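Local coordinates for protein isomaltose glucohydrolase (Kribbella flavida, PDB 5Z3E) that hydrolyses the alpha-1,6-glucosidic linkage of isomaltose from its non-reducing end, releasing beta-D-glucose and D-glucose during intracellular breakdown of a starch-derived cyclic tetrasaccharide, at residues Arg175-Trp189 against Ala228-Ile241. The protein carries 1 engineered substitution. Numbering follows the deposited sequence. Where two conformers were deposited one is given.
Sequences RAGIDVAVDYLLAFW and APWSAATLQVAARI
Helix 175-188 and the first turns of helix 231-248, neighbours in the glycoside hydrolase family 15 domain, run the same general way at 37°; Trp-230, in the type I turn ahead of the second helix, packs against the first, and at the other end Trp-189 packs against the second. Trp-230 NE1 gives a hydrogen bond, 2.9 Å long, to OD1 of Asp-179. The acceptor lies in the indole plane, yet the donor approaches from above the carboxylate, whose plane is turned 75° from the ring. OD1 also takes the NE hydrogen of Arg-175 in a salt bridge of 2.8 Å, arriving from the opposite face, so one oxygen is gripped by two donors. The bend of the Arg-175 chain at chi2 (67°) brings NE back to Asp-179 one turn on, while its NH2 meets Ala-228 CB at 3.4 Å. That methyl also lies over the centre of one indole face; Val-182 CG1 covers the other in a CH-pi contact, 3.7 Å from the five-membered ring centroid. A leucine in place of Trp-230 would probably leave Asp-179 without its donor from the turn and open a gap between Val-182 and Ala-228. Between these two helices of the (alpha/alpha)6-barrel fold, Leu-186 spreads its methyls, CD1 touching Trp-230 CB and Ala-233 CB, CD2 meeting Val-237 CG2 at 3.7 Å. Val-237 CG1 sits over the Trp-189 pyrrole, 3.5 Å from its centroid, and Ile-241 CG1 approaches CE3 of Trp-189 obliquely at 3.4 Å. Helix 206-220 backs Trp-230 through Val-219 and Val-237 through Leu-216.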
ATOM      1  N   ARG A 175     -11.170  13.718  11.073  1.00  6.53           N
ATOM      2  CA  ARG A 175     -11.422  14.626   9.964  1.00  6.42           C
ATOM      3  C   ARG A 175     -10.337  15.674   9.781  1.00  6.25           C
ATOM      4  O   ARG A 175      -9.985  15.989   8.634  1.00  6.47           O
ATOM      5  CB  ARG A 175     -12.794  15.280  10.141  1.00  6.70           C
ATOM      6  CG  ARG A 175     -13.081  16.442   9.200  1.00  7.38           C
ATOM      7  CD  ARG A 175     -13.198  16.017   7.736  1.00  7.48           C
ATOM      8  NE  ARG A 175     -13.539  17.183   6.912  1.00  8.31           N
ATOM      9  CZ  ARG A 175     -14.751  17.720   6.830  1.00  8.84           C
ATOM     10  NH1 ARG A 175     -15.807  17.088   7.321  1.00  9.37           N
ATOM     11  NH2 ARG A 175     -14.911  18.883   6.210  1.00 10.50           N
ATOM     12  N   ALA A 176      -9.833  16.278  10.860  1.00  6.46           N
ATOM     13  CA  ALA A 176      -8.864  17.346  10.662  1.00  6.77           C
ATOM     14  C   ALA A 176      -7.585  16.803  10.029  1.00  6.45           C
ATOM     15  O   ALA A 176      -6.935  17.500   9.245  1.00  7.05           O
ATOM     16  CB  ALA A 176      -8.622  18.111  11.937  1.00  7.46           C
ATOM     17  N   GLY A 177      -7.219  15.557  10.326  1.00  6.53           N
ATOM     18  CA  GLY A 177      -6.092  14.926   9.653  1.00  6.74           C
ATOM     19  C   GLY A 177      -6.399  14.580   8.189  1.00  6.25           C
ATOM     20  O   GLY A 177      -5.569  14.805   7.312  1.00  6.62           O
ATOM     21  N   ILE A 178      -7.612  14.084   7.955  1.00  6.15           N
ATOM     22  CA  ILE A 178      -8.088  13.899   6.581  1.00  6.17           C
ATOM     23  C   ILE A 178      -7.948  15.189   5.784  1.00  6.13           C
ATOM     24  O   ILE A 178      -7.490  15.160   4.635  1.00  6.62           O
ATOM     25  CB  ILE A 178      -9.544  13.372   6.598  1.00  6.40           C
ATOM     26  CG1 ILE A 178      -9.567  11.906   7.072  1.00  7.15           C
ATOM     27  CG2 ILE A 178     -10.203  13.551   5.243  1.00  6.99           C
ATOM     28  CD1 ILE A 178     -10.946  11.376   7.394  1.00  7.98           C
ATOM     29  N   ASP A 179      -8.340  16.321   6.364  1.00  6.17           N
ATOM     30  CA  ASP A 179      -8.283  17.587   5.651  1.00  6.47           C
ATOM     31  C   ASP A 179      -6.859  17.924   5.231  1.00  6.29           C
ATOM     32  O   ASP A 179      -6.645  18.452   4.124  1.00  6.97           O
ATOM     33  CB  ASP A 179      -8.831  18.717   6.518  1.00  6.85           C
ATOM     34  CG  ASP A 179     -10.345  18.721   6.687  1.00  7.17           C
ATOM     35  OD1 ASP A 179     -11.054  18.066   5.906  1.00  7.73           O
ATOM     36  OD2 ASP A 179     -10.820  19.452   7.603  1.00  8.75           O
ATOM     37  N   VAL A 180      -5.877  17.679   6.097  1.00  6.52           N
ATOM     38  CA  VAL A 180      -4.486  17.935   5.742  1.00  6.68           C
ATOM     39  C   VAL A 180      -4.077  17.070   4.542  1.00  6.37           C
ATOM     40  O   VAL A 180      -3.481  17.554   3.576  1.00  7.04           O
ATOM     41  CB  VAL A 180      -3.542  17.696   6.940  1.00  6.82           C
ATOM     42  CG1 VAL A 180      -2.095  17.823   6.536  1.00  7.94           C
ATOM     43  CG2 VAL A 180      -3.850  18.662   8.061  1.00  7.30           C
ATOM     44  N   ALA A 181      -4.383  15.768   4.615  1.00  6.48           N
ATOM     45  CA  ALA A 181      -4.014  14.864   3.533  1.00  6.57           C
ATOM     46  C   ALA A 181      -4.689  15.234   2.222  1.00  6.12           C
ATOM     47  O   ALA A 181      -4.050  15.186   1.159  1.00  6.59           O
ATOM     48  CB  ALA A 181      -4.343  13.432   3.926  1.00  7.10           C
ATOM     49  N   VAL A 182      -5.976  15.570   2.270  1.00  6.31           N
ATOM     50  CA  VAL A 182      -6.683  15.949   1.059  1.00  6.22           C
ATOM     51  C   VAL A 182      -6.074  17.199   0.454  1.00  6.32           C
ATOM     52  O   VAL A 182      -5.798  17.254  -0.747  1.00  6.80           O
ATOM     53  CB  VAL A 182      -8.196  16.141   1.302  1.00  6.66           C
ATOM     54  CG1 VAL A 182      -8.851  16.768   0.093  1.00  7.54           C
ATOM     55  CG2 VAL A 182      -8.867  14.824   1.641  1.00  6.97           C
ATOM     56  N   ASP A 183      -5.871  18.236   1.261  1.00  6.67           N
ATOM     57  CA  ASP A 183      -5.310  19.475   0.721  1.00  7.37           C
ATOM     58  C   ASP A 183      -3.955  19.211   0.067  1.00  6.99           C
ATOM     59  O   ASP A 183      -3.639  19.770  -0.984  1.00  7.76           O
ATOM     60  CB  ASP A 183      -5.171  20.524   1.821  1.00  7.97           C
ATOM     61  CG  ASP A 183      -6.487  21.173   2.236  1.00  9.10           C
ATOM     62  OD1 ASP A 183      -7.485  21.088   1.500  1.00 10.53           O
ATOM     63  OD2 ASP A 183      -6.456  21.852   3.294  1.00 11.06           O
ATOM     64  N   TYR A 184      -3.128  18.397   0.715  1.00  6.85           N
ATOM     65  CA  TYR A 184      -1.807  18.065   0.188  1.00  6.83           C
ATOM     66  C   TYR A 184      -1.926  17.347  -1.158  1.00  6.69           C
ATOM     67  O   TYR A 184      -1.241  17.711  -2.127  1.00  7.40           O
ATOM     68  CB  TYR A 184      -1.096  17.211   1.228  1.00  7.13           C
ATOM     69  CG  TYR A 184       0.339  16.860   0.905  1.00  7.10           C
ATOM     70  CD1 TYR A 184       1.332  17.819   0.879  1.00  7.50           C
ATOM     71  CD2 TYR A 184       0.726  15.543   0.680  1.00  7.91           C
ATOM     72  CE1 TYR A 184       2.654  17.494   0.642  1.00  7.49           C
ATOM     73  CE2 TYR A 184       2.043  15.198   0.459  1.00  8.04           C
ATOM     74  CZ  TYR A 184       3.013  16.172   0.454  1.00  7.67           C
ATOM     75  OH  TYR A 184       4.340  15.910   0.292  1.00  8.36           O
ATOM     76  N   LEU A 185      -2.771  16.322  -1.229  1.00  6.56           N
ATOM     77  CA  LEU A 185      -2.895  15.562  -2.456  1.00  6.54           C
ATOM     78  C   LEU A 185      -3.520  16.337  -3.589  1.00  6.65           C
ATOM     79  O   LEU A 185      -3.124  16.173  -4.743  1.00  7.36           O
ATOM     80  CB  LEU A 185      -3.664  14.272  -2.200  1.00  6.83           C
ATOM     81  CG  LEU A 185      -2.944  13.252  -1.326  1.00  7.42           C
ATOM     82  CD1 LEU A 185      -3.847  12.087  -1.034  1.00  9.16           C
ATOM     83  CD2 LEU A 185      -1.641  12.811  -1.965  1.00  8.19           C
ATOM     84  N   LEU A 186      -4.493  17.203  -3.295  1.00  6.69           N
ATOM     85  CA  LEU A 186      -5.085  18.001  -4.365  1.00  7.29           C
ATOM     86  C   LEU A 186      -4.025  18.895  -5.011  1.00  7.75           C
ATOM     87  O   LEU A 186      -4.096  19.173  -6.199  1.00  8.99           O
ATOM     88  CB  LEU A 186      -6.261  18.830  -3.862  1.00  7.51           C
ATOM     89  CG  LEU A 186      -7.498  18.043  -3.449  1.00  8.09           C
ATOM     90  CD1 LEU A 186      -8.513  18.995  -2.850  1.00  9.92           C
ATOM     91  CD2 LEU A 186      -8.118  17.291  -4.602  1.00 10.07           C
ATOM     92  N   ALA A 187      -3.064  19.365  -4.226  1.00  7.77           N
ATOM     93  CA  ALA A 187      -1.998  20.211  -4.744  1.00  8.47           C
ATOM     94  C   ALA A 187      -0.918  19.448  -5.483  1.00  7.95           C
ATOM     95  O   ALA A 187      -0.330  19.995  -6.419  1.00  9.47           O
ATOM     96  CB  ALA A 187      -1.374  20.993  -3.607  1.00 10.02           C
ATOM     97  N   PHE A 188      -0.606  18.223  -5.056  1.00  7.50           N
ATOM     98  CA  PHE A 188       0.629  17.562  -5.474  1.00  7.83           C
ATOM     99  C   PHE A 188       0.441  16.222  -6.163  1.00  8.09           C
ATOM    100  O   PHE A 188       1.422  15.531  -6.440  1.00  9.32           O
ATOM    101  CB  PHE A 188       1.591  17.459  -4.288  1.00  9.10           C
ATOM    102  CG  PHE A 188       2.004  18.794  -3.751  1.00  9.39           C
ATOM    103  CD1 PHE A 188       2.679  19.688  -4.550  1.00 10.74           C
ATOM    104  CD2 PHE A 188       1.703  19.175  -2.452  1.00  9.84           C
ATOM    105  CE1 PHE A 188       3.053  20.907  -4.083  1.00 12.52           C
ATOM    106  CE2 PHE A 188       2.067  20.403  -1.980  1.00 11.28           C
ATOM    107  CZ  PHE A 188       2.735  21.273  -2.779  1.00 12.76           C
ATOM    108  N   TRP A 189      -0.789  15.850  -6.503  1.00  8.08           N
ATOM    109  CA  TRP A 189      -1.028  14.551  -7.100  1.00  9.33           C
ATOM    110  C   TRP A 189      -0.261  14.326  -8.397  1.00  9.55           C
ATOM    111  O   TRP A 189       0.075  13.184  -8.702  1.00 11.90           O
ATOM    112  CB  TRP A 189      -2.505  14.337  -7.333  1.00 10.29           C
ATOM    113  CG  TRP A 189      -3.044  15.209  -8.370  1.00 10.41           C
ATOM    114  CD1 TRP A 189      -3.576  16.462  -8.212  1.00 10.99           C
ATOM    115  CD2 TRP A 189      -3.108  14.920  -9.772  1.00 12.37           C
ATOM    116  NE1 TRP A 189      -3.975  16.957  -9.420  1.00 12.85           N
ATOM    117  CE2 TRP A 189      -3.685  16.019 -10.387  1.00 12.54           C
ATOM    118  CE3 TRP A 189      -2.711  13.829 -10.565  1.00 13.93           C
ATOM    119  CZ2 TRP A 189      -3.929  16.049 -11.783  1.00 14.90           C
ATOM    120  CZ3 TRP A 189      -2.908  13.856 -11.913  1.00 15.60           C
ATOM    121  CH2 TRP A 189      -3.488  14.965 -12.502  1.00 13.91           C
ATOM    122  N   ALA A 228     -17.852  18.561   3.032  1.00 10.11           N
ATOM    123  CA  ALA A 228     -16.487  19.043   3.111  1.00  9.89           C
ATOM    124  C   ALA A 228     -16.230  20.026   1.981  1.00  9.53           C
ATOM    125  O   ALA A 228     -16.711  19.839   0.858  1.00  9.99           O
ATOM    126  CB  ALA A 228     -15.513  17.891   3.013  1.00 10.61           C
ATOM    127  N   PRO A 229     -15.431  21.071   2.227  1.00 10.02           N
ATOM    128  CA  PRO A 229     -15.206  22.064   1.171  1.00 10.43           C
ATOM    129  C   PRO A 229     -14.553  21.509  -0.079  1.00  9.24           C
ATOM    130  O   PRO A 229     -14.743  22.039  -1.168  1.00 10.99           O
ATOM    131  CB  PRO A 229     -14.309  23.122   1.848  1.00 13.45           C
ATOM    132  CG  PRO A 229     -13.922  22.533   3.059  1.00 20.75           C
ATOM    133  CD  PRO A 229     -14.804  21.455   3.498  1.00 12.32           C
ATOM    134  N   TRP A 230     -13.794  20.437   0.072  1.00  8.41           N
ATOM    135  CA  TRP A 230     -13.062  19.782  -0.997  1.00  8.05           C
ATOM    136  C   TRP A 230     -13.836  18.640  -1.642  1.00  7.32           C
ATOM    137  O   TRP A 230     -13.281  17.948  -2.508  1.00  7.64           O
ATOM    138  CB  TRP A 230     -11.702  19.292  -0.468  1.00  8.02           C
ATOM    139  CG  TRP A 230     -11.742  18.643   0.890  1.00  7.85           C
ATOM    140  CD1 TRP A 230     -11.223  19.167   2.040  1.00  9.06           C
ATOM    141  CD2 TRP A 230     -12.315  17.380   1.261  1.00  7.30           C
ATOM    142  NE1 TRP A 230     -11.395  18.316   3.082  1.00  9.30           N
ATOM    143  CE2 TRP A 230     -12.065  17.206   2.645  1.00  8.20           C
ATOM    144  CE3 TRP A 230     -12.984  16.366   0.581  1.00  7.56           C
ATOM    145  CZ2 TRP A 230     -12.484  16.080   3.340  1.00  9.00           C
ATOM    146  CZ3 TRP A 230     -13.401  15.256   1.279  1.00  8.67           C
ATOM    147  CH2 TRP A 230     -13.143  15.125   2.649  1.00  9.06           C
ATOM    148  N   SER A 231     -15.097  18.413  -1.266  1.00  7.87           N
ATOM    149  CA  SER A 231     -15.818  17.245  -1.737  1.00  8.22           C
ATOM    150  C   SER A 231     -15.778  17.094  -3.264  1.00  7.79           C
ATOM    151  O   SER A 231     -15.363  16.059  -3.787  1.00  8.51           O
ATOM    152  CB  SER A 231     -17.264  17.283  -1.239  1.00  9.71           C
ATOM    153  OG  SER A 231     -18.004  16.213  -1.752  1.00 10.46           O
ATOM    154  N   ALA A 232     -16.259  18.092  -3.987  1.00  8.08           N
ATOM    155  CA  ALA A 232     -16.295  17.998  -5.443  1.00  8.41           C
ATOM    156  C   ALA A 232     -14.903  17.898  -6.031  1.00  7.40           C
ATOM    157  O   ALA A 232     -14.662  17.151  -6.995  1.00  7.91           O
ATOM    158  CB  ALA A 232     -17.028  19.214  -6.020  1.00 10.22           C
ATOM    159  N   ALA A 233     -13.972  18.679  -5.499  1.00  7.67           N
ATOM    160  CA  ALA A 233     -12.623  18.723  -6.031  1.00  8.04           C
ATOM    161  C   ALA A 233     -11.986  17.341  -6.033  1.00  7.36           C
ATOM    162  O   ALA A 233     -11.242  17.003  -6.956  1.00  7.92           O
ATOM    163  CB  ALA A 233     -11.778  19.706  -5.250  1.00  9.27           C
ATOM    164  N   THR A 234     -12.242  16.543  -4.987  1.00  6.82           N
ATOM    165  CA  THR A 234     -11.614  15.230  -4.918  1.00  6.51           C
ATOM    166  C   THR A 234     -12.006  14.356  -6.103  1.00  6.71           C
ATOM    167  O   THR A 234     -11.165  13.649  -6.655  1.00  7.28           O
ATOM    168  CB  THR A 234     -11.871  14.541  -3.586  1.00  6.62           C
ATOM    169  OG1 THR A 234     -13.243  14.253  -3.384  1.00  7.59           O
ATOM    170  CG2 THR A 234     -11.260  15.323  -2.435  1.00  7.36           C
ATOM    171  N   LEU A 235     -13.283  14.381  -6.493  1.00  6.75           N
ATOM    172  CA  LEU A 235     -13.707  13.562  -7.629  1.00  6.73           C
ATOM    173  C   LEU A 235     -13.223  14.133  -8.958  1.00  6.69           C
ATOM    174  O   LEU A 235     -12.957  13.373  -9.895  1.00  7.03           O
ATOM    175  CB  LEU A 235     -15.200  13.312  -7.632  1.00  7.57           C
ATOM    176  CG  LEU A 235     -15.724  12.537  -6.427  1.00  8.52           C
ATOM    177  CD1 LEU A 235     -17.155  12.122  -6.659  1.00 10.52           C
ATOM    178  CD2 LEU A 235     -14.856  11.312  -6.095  1.00  9.86           C
ATOM    179  N   GLN A 236     -13.118  15.456  -9.062  1.00  7.08           N
ATOM    180  CA  GLN A 236     -12.612  16.052 -10.288  1.00  7.46           C
ATOM    181  C   GLN A 236     -11.130  15.702 -10.482  1.00  7.18           C
ATOM    182  O   GLN A 236     -10.710  15.361 -11.585  1.00  7.57           O
ATOM    183  CB  GLN A 236     -12.848  17.543 -10.307  1.00  8.28           C
ATOM    184  CG  GLN A 236     -12.748  18.098 -11.734  1.00  9.34           C
ATOM    185  CD  GLN A 236     -13.963  17.757 -12.610  1.00  9.37           C
ATOM    186  OE1 GLN A 236     -15.092  18.028 -12.218  1.00 11.12           O
ATOM    187  NE2 GLN A 236     -13.778  17.150 -13.758  1.00 10.50           N
ATOM    188  N   VAL A 237     -10.340  15.775  -9.406  1.00  7.08           N
ATOM    189  CA  VAL A 237      -8.931  15.396  -9.491  1.00  7.16           C
ATOM    190  C   VAL A 237      -8.807  13.897  -9.751  1.00  6.79           C
ATOM    191  O   VAL A 237      -7.963  13.490 -10.554  1.00  7.10           O
ATOM    192  CB  VAL A 237      -8.143  15.862  -8.261  1.00  7.67           C
ATOM    193  CG1 VAL A 237      -6.783  15.188  -8.188  1.00  8.36           C
ATOM    194  CG2 VAL A 237      -8.003  17.365  -8.292  1.00  9.08           C
ATOM    195  N   ALA A 238      -9.633  13.066  -9.121  1.00  6.58           N
ATOM    196  CA  ALA A 238      -9.588  11.645  -9.430  1.00  6.87           C
ATOM    197  C   ALA A 238      -9.813  11.421 -10.933  1.00  6.63           C
ATOM    198  O   ALA A 238      -9.150  10.582 -11.552  1.00  6.91           O
ATOM    199  CB  ALA A 238     -10.564  10.868  -8.583  1.00  6.97           C
ATOM    200  N   ALA A 239     -10.746  12.155 -11.546  1.00  6.75           N
ATOM    201  CA  ALA A 239     -10.969  12.046 -12.978  1.00  6.95           C
ATOM    202  C   ALA A 239      -9.736  12.483 -13.774  1.00  6.88           C
ATOM    203  O   ALA A 239      -9.433  11.877 -14.808  1.00  7.37           O
ATOM    204  CB  ALA A 239     -12.210  12.843 -13.383  1.00  7.74           C
ATOM    205  N   ARG A 240      -9.055  13.534 -13.313  0.52  6.97           N
ATOM    206  CA  ARG A 240      -7.816  13.978 -13.942  0.52  7.32           C
ATOM    207  C   ARG A 240      -6.739  12.905 -13.874  0.52  6.80           C
ATOM    208  O   ARG A 240      -5.984  12.712 -14.836  0.52  7.43           O
ATOM    209  CB  ARG A 240      -7.315  15.261 -13.284  0.52  8.07           C
ATOM    210  CG  ARG A 240      -8.221  16.465 -13.485  0.52 10.02           C
ATOM    211  CD  ARG A 240      -7.683  17.748 -12.905  0.52 16.30           C
ATOM    212  NE  ARG A 240      -8.604  18.835 -13.193  0.52 21.09           N
ATOM    213  CZ  ARG A 240      -9.349  19.596 -12.361  0.52 26.78           C
ATOM    214  NH1 ARG A 240      -9.477  19.269 -11.051  0.52 20.24           N
ATOM    215  NH2 ARG A 240     -10.174  20.549 -12.866  0.52 26.01           N
ATOM    216  N   ILE A 241      -6.644  12.191 -12.753  1.00  6.72           N
ATOM    217  CA  ILE A 241      -5.709  11.091 -12.634  1.00  6.77           C
ATOM    218  C   ILE A 241      -6.025  10.026 -13.679  1.00  6.44           C
ATOM    219  O   ILE A 241      -5.139   9.529 -14.374  1.00  7.14           O
ATOM    220  CB  ILE A 241      -5.720  10.500 -11.218  1.00  6.96           C
ATOM    221  CG1 ILE A 241      -5.141  11.503 -10.213  1.00  7.73           C
ATOM    222  CG2 ILE A 241      -4.945   9.195 -11.197  1.00  7.87           C
ATOM    223  CD1 ILE A 241      -5.340  11.132  -8.762  1.00  8.42           C
TER